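Local coordinates for shikimate 5-dehydrogenase (Mycobacterium fortuitum subsp. fortuitum DSM 46621, PDB 4XIJ), which probably catalyses the NADP-dependent interconversion of 3-dehydroshikimate and shikimate, the fourth of seven steps in chorismate biosynthesis, at residues A[127-132]-A[148-153]. Numbering follows the deposited sequence.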
ATOM      1  N   ASP A 127      16.847   9.536  -6.545  1.00  9.01           N
ATOM      2  CA  ASP A 127      17.864   8.486  -6.697  1.00  9.56           C
ATOM      3  C   ASP A 127      18.104   7.667  -5.429  1.00 10.02           C
ATOM      4  O   ASP A 127      18.406   6.501  -5.507  1.00 10.36           O
ATOM      5  CB  ASP A 127      19.202   9.078  -7.118  1.00 11.32           C
ATOM      6  CG  ASP A 127      19.173   9.689  -8.500  1.00 13.02           C
ATOM      7  OD1 ASP A 127      18.191   9.512  -9.283  1.00 13.77           O
ATOM      8  OD2 ASP A 127      20.173  10.393  -8.779  1.00 15.27           O
ATOM      9  N   SER A 128      17.974   8.300  -4.271  1.00 10.21           N
ATOM     10  CA  SER A 128      18.285   7.656  -3.005  0.71 10.57           C
ATOM     11  C   SER A 128      17.085   7.797  -2.068  1.00  9.75           C
ATOM     12  O   SER A 128      16.640   8.905  -1.753  1.00 10.36           O
ATOM     13  CB  SER A 128      19.536   8.263  -2.351  0.71 11.28           C
ATOM     14  OG  SER A 128      19.695   7.685  -1.068  0.71 13.64           O
ATOM     15  N   ALA A 129      16.525   6.676  -1.656  1.00  8.44           N
ATOM     16  CA  ALA A 129      15.303   6.685  -0.825  1.00  8.25           C
ATOM     17  C   ALA A 129      15.499   5.898   0.432  1.00  8.12           C
ATOM     18  O   ALA A 129      16.222   4.899   0.420  1.00  9.90           O
ATOM     19  CB  ALA A 129      14.093   6.091  -1.611  1.00  9.70           C
ATOM     20  N   LEU A 130      14.854   6.336   1.508  1.00  8.21           N
ATOM     21  CA  LEU A 130      14.855   5.623   2.786  1.00  7.70           C
ATOM     22  C   LEU A 130      13.504   4.954   2.997  1.00  8.49           C
ATOM     23  O   LEU A 130      12.459   5.523   2.662  1.00  9.00           O
ATOM     24  CB  LEU A 130      15.071   6.589   3.977  1.00  8.45           C
ATOM     25  CG  LEU A 130      16.221   7.587   3.801  1.00  8.66           C
ATOM     26  CD1 LEU A 130      16.343   8.469   5.055  1.00 10.13           C
ATOM     27  CD2 LEU A 130      17.574   6.873   3.498  1.00 11.34           C
ATOM     28  N   VAL A 131      13.516   3.773   3.600  1.00  8.06           N
ATOM     29  CA  VAL A 131      12.315   3.174   4.187  1.00  7.64           C
ATOM     30  C   VAL A 131      12.557   3.226   5.685  1.00  9.11           C
ATOM     31  O   VAL A 131      13.586   2.731   6.201  1.00 10.08           O
ATOM     32  CB  VAL A 131      12.096   1.744   3.707  1.00  8.58           C
ATOM     33  CG1 VAL A 131      10.928   1.108   4.437  1.00 10.16           C
ATOM     34  CG2 VAL A 131      11.868   1.748   2.216  1.00  9.83           C
ATOM     35  N   ILE A 132      11.657   3.884   6.414  1.00  7.64           N
ATOM     36  CA  ILE A 132      11.801   3.934   7.881  1.00  8.08           C
ATOM     37  C   ILE A 132      10.950   2.803   8.458  1.00  9.38           C
ATOM     38  O   ILE A 132       9.725   2.816   8.296  1.00  9.72           O
ATOM     39  CB  ILE A 132      11.343   5.294   8.498  1.00  9.11           C
ATOM     40  CG1 ILE A 132      11.788   6.534   7.695  1.00 10.30           C
ATOM     41  CG2 ILE A 132      11.794   5.376   9.961  1.00  9.57           C
ATOM     42  CD1 ILE A 132      13.264   6.625   7.471  1.00 11.08           C
ATOM     43  N   LEU A 148       9.860   2.967  -8.802  1.00  9.65           N
ATOM     44  CA  LEU A 148      10.065   4.403  -9.090  1.00  7.99           C
ATOM     45  C   LEU A 148      11.453   4.665  -9.688  1.00  8.03           C
ATOM     46  O   LEU A 148      11.784   5.806 -10.003  1.00  8.89           O
ATOM     47  CB  LEU A 148       9.892   5.253  -7.829  1.00  7.06           C
ATOM     48  CG  LEU A 148       8.478   5.273  -7.245  1.00  7.47           C
ATOM     49  CD1 LEU A 148       8.438   6.101  -5.932  1.00  8.71           C
ATOM     50  CD2 LEU A 148       7.555   5.874  -8.313  1.00  9.48           C
ATOM     51  N   GLY A 149      12.268   3.626  -9.859  1.00  7.42           N
ATOM     52  CA  GLY A 149      13.581   3.801 -10.473  1.00  8.03           C
ATOM     53  C   GLY A 149      14.628   4.394  -9.536  1.00  8.95           C
ATOM     54  O   GLY A 149      15.582   5.002 -10.002  1.00  9.42           O
ATOM     55  N   VAL A 150      14.436   4.273  -8.223  1.00  8.18           N
ATOM     56  CA  VAL A 150      15.501   4.724  -7.317  0.56  9.12           C
ATOM     57  C   VAL A 150      16.743   3.880  -7.528  1.00  9.91           C
ATOM     58  O   VAL A 150      16.685   2.712  -7.898  1.00 12.26           O
ATOM     59  CB  VAL A 150      15.159   4.629  -5.837  0.56  9.39           C
ATOM     60  CG1 VAL A 150      13.952   5.483  -5.457  0.56  9.97           C
ATOM     61  CG2 VAL A 150      15.040   3.177  -5.449  0.56  9.46           C
ATOM     62  N   GLN A 151      17.889   4.510  -7.345  1.00  9.62           N
ATOM     63  CA  GLN A 151      19.135   3.778  -7.475  0.51 10.13           C
ATOM     64  C   GLN A 151      19.482   3.028  -6.169  1.00  9.49           C
ATOM     65  O   GLN A 151      19.974   1.897  -6.230  1.00 10.61           O
ATOM     66  CB  GLN A 151      20.264   4.742  -7.896  0.51 11.96           C
ATOM     67  CG  GLN A 151      21.616   4.062  -8.145  0.51 13.67           C
ATOM     68  CD  GLN A 151      22.416   3.984  -6.884  0.51 16.58           C
ATOM     69  OE1 GLN A 151      22.203   4.779  -5.975  0.51 18.74           O
ATOM     70  NE2 GLN A 151      23.332   3.031  -6.808  0.51 17.65           N
ATOM     71  N   ARG A 152      19.199   3.626  -5.006  1.00  9.83           N
ATOM     72  CA  ARG A 152      19.554   3.013  -3.728  1.00 10.43           C
ATOM     73  C   ARG A 152      18.378   3.099  -2.755  1.00  9.38           C
ATOM     74  O   ARG A 152      17.744   4.158  -2.628  1.00 11.55           O
ATOM     75  CB  ARG A 152      20.767   3.719  -3.106  1.00 12.05           C
ATOM     76  CG  ARG A 152      21.166   3.130  -1.743  1.00 14.35           C
ATOM     77  CD  ARG A 152      22.503   3.641  -1.186  1.00 16.89           C
ATOM     78  NE  ARG A 152      23.635   3.065  -1.928  1.00 20.27           N
ATOM     79  CZ  ARG A 152      24.172   1.857  -1.710  1.00 22.49           C
ATOM     80  NH1 ARG A 152      23.688   1.050  -0.769  1.00 23.13           N
ATOM     81  NH2 ARG A 152      25.192   1.440  -2.457  1.00 23.86           N
ATOM     82  N   ILE A 153      18.105   2.006  -2.056  1.00  8.40           N
ATOM     83  CA  ILE A 153      17.110   1.947  -1.006  1.00  8.09           C
ATOM     84  C   ILE A 153      17.812   1.617   0.293  1.00  8.26           C
ATOM     85  O   ILE A 153      18.499   0.588   0.393  1.00  9.60           O
ATOM     86  CB  ILE A 153      16.056   0.870  -1.327  1.00  8.60           C
ATOM     87  CG1 ILE A 153      15.339   1.236  -2.628  1.00  9.83           C
ATOM     88  CG2 ILE A 153      15.073   0.758  -0.204  1.00 10.04           C
ATOM     89  CD1 ILE A 153      14.459   0.127  -3.190  1.00 11.25           C
TER
HETATM   90  O   HOH W   1      17.902   6.818 -10.049  1.00 16.08           O
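Residues 127-129, at the start of strand 128-132, pair in parallel with Arg152 at the start of strand 152-157: Arg152 N donates to Asp127 O at 3.0 Å, and Ala129 N returns an almost straight bond to Arg152 O, also 3.0 Å with 173° at the hydrogen. Asp127 O takes a second, more bent bond from Gln151 N (2.8 Å, 133°), so two successive amides of the incoming chain converge on one carbonyl where the strand begins. Ser128 and Arg152 share one face of the sheet, where polar, partly exposed side chains fit; the long arginine leads its charged end away from the pairing. On the other face, helix 138-147 completes a beta-alpha-beta crossover between strands 128-132 and 152-157 in the parallel, Rossmann-like sheet of the probable NADP-binding domain. Small Ala129 suits this face under the helix; it and Ile153 both reach Leu145, and in the conformer given Ala129 CB meets Val150 CG1 at 3.9 Å. Val131 and Ile153 lie side by side and point the same way: with CG1 anti to the backbone N (chi1 174°), Val131 has CG2 beside that N, where it meets Ile153 CG2 at 4.1 Å. Such beta-branched residues suit a buried strand. The helix ends in a Schellman motif, with Gly149 adopting the positive phi that glycine accepts readily. At this exposed margin one water donates to both Asp127 OD1 (2.8 Å) and Gly149 O (2.9 Å), a place for a charged side chain.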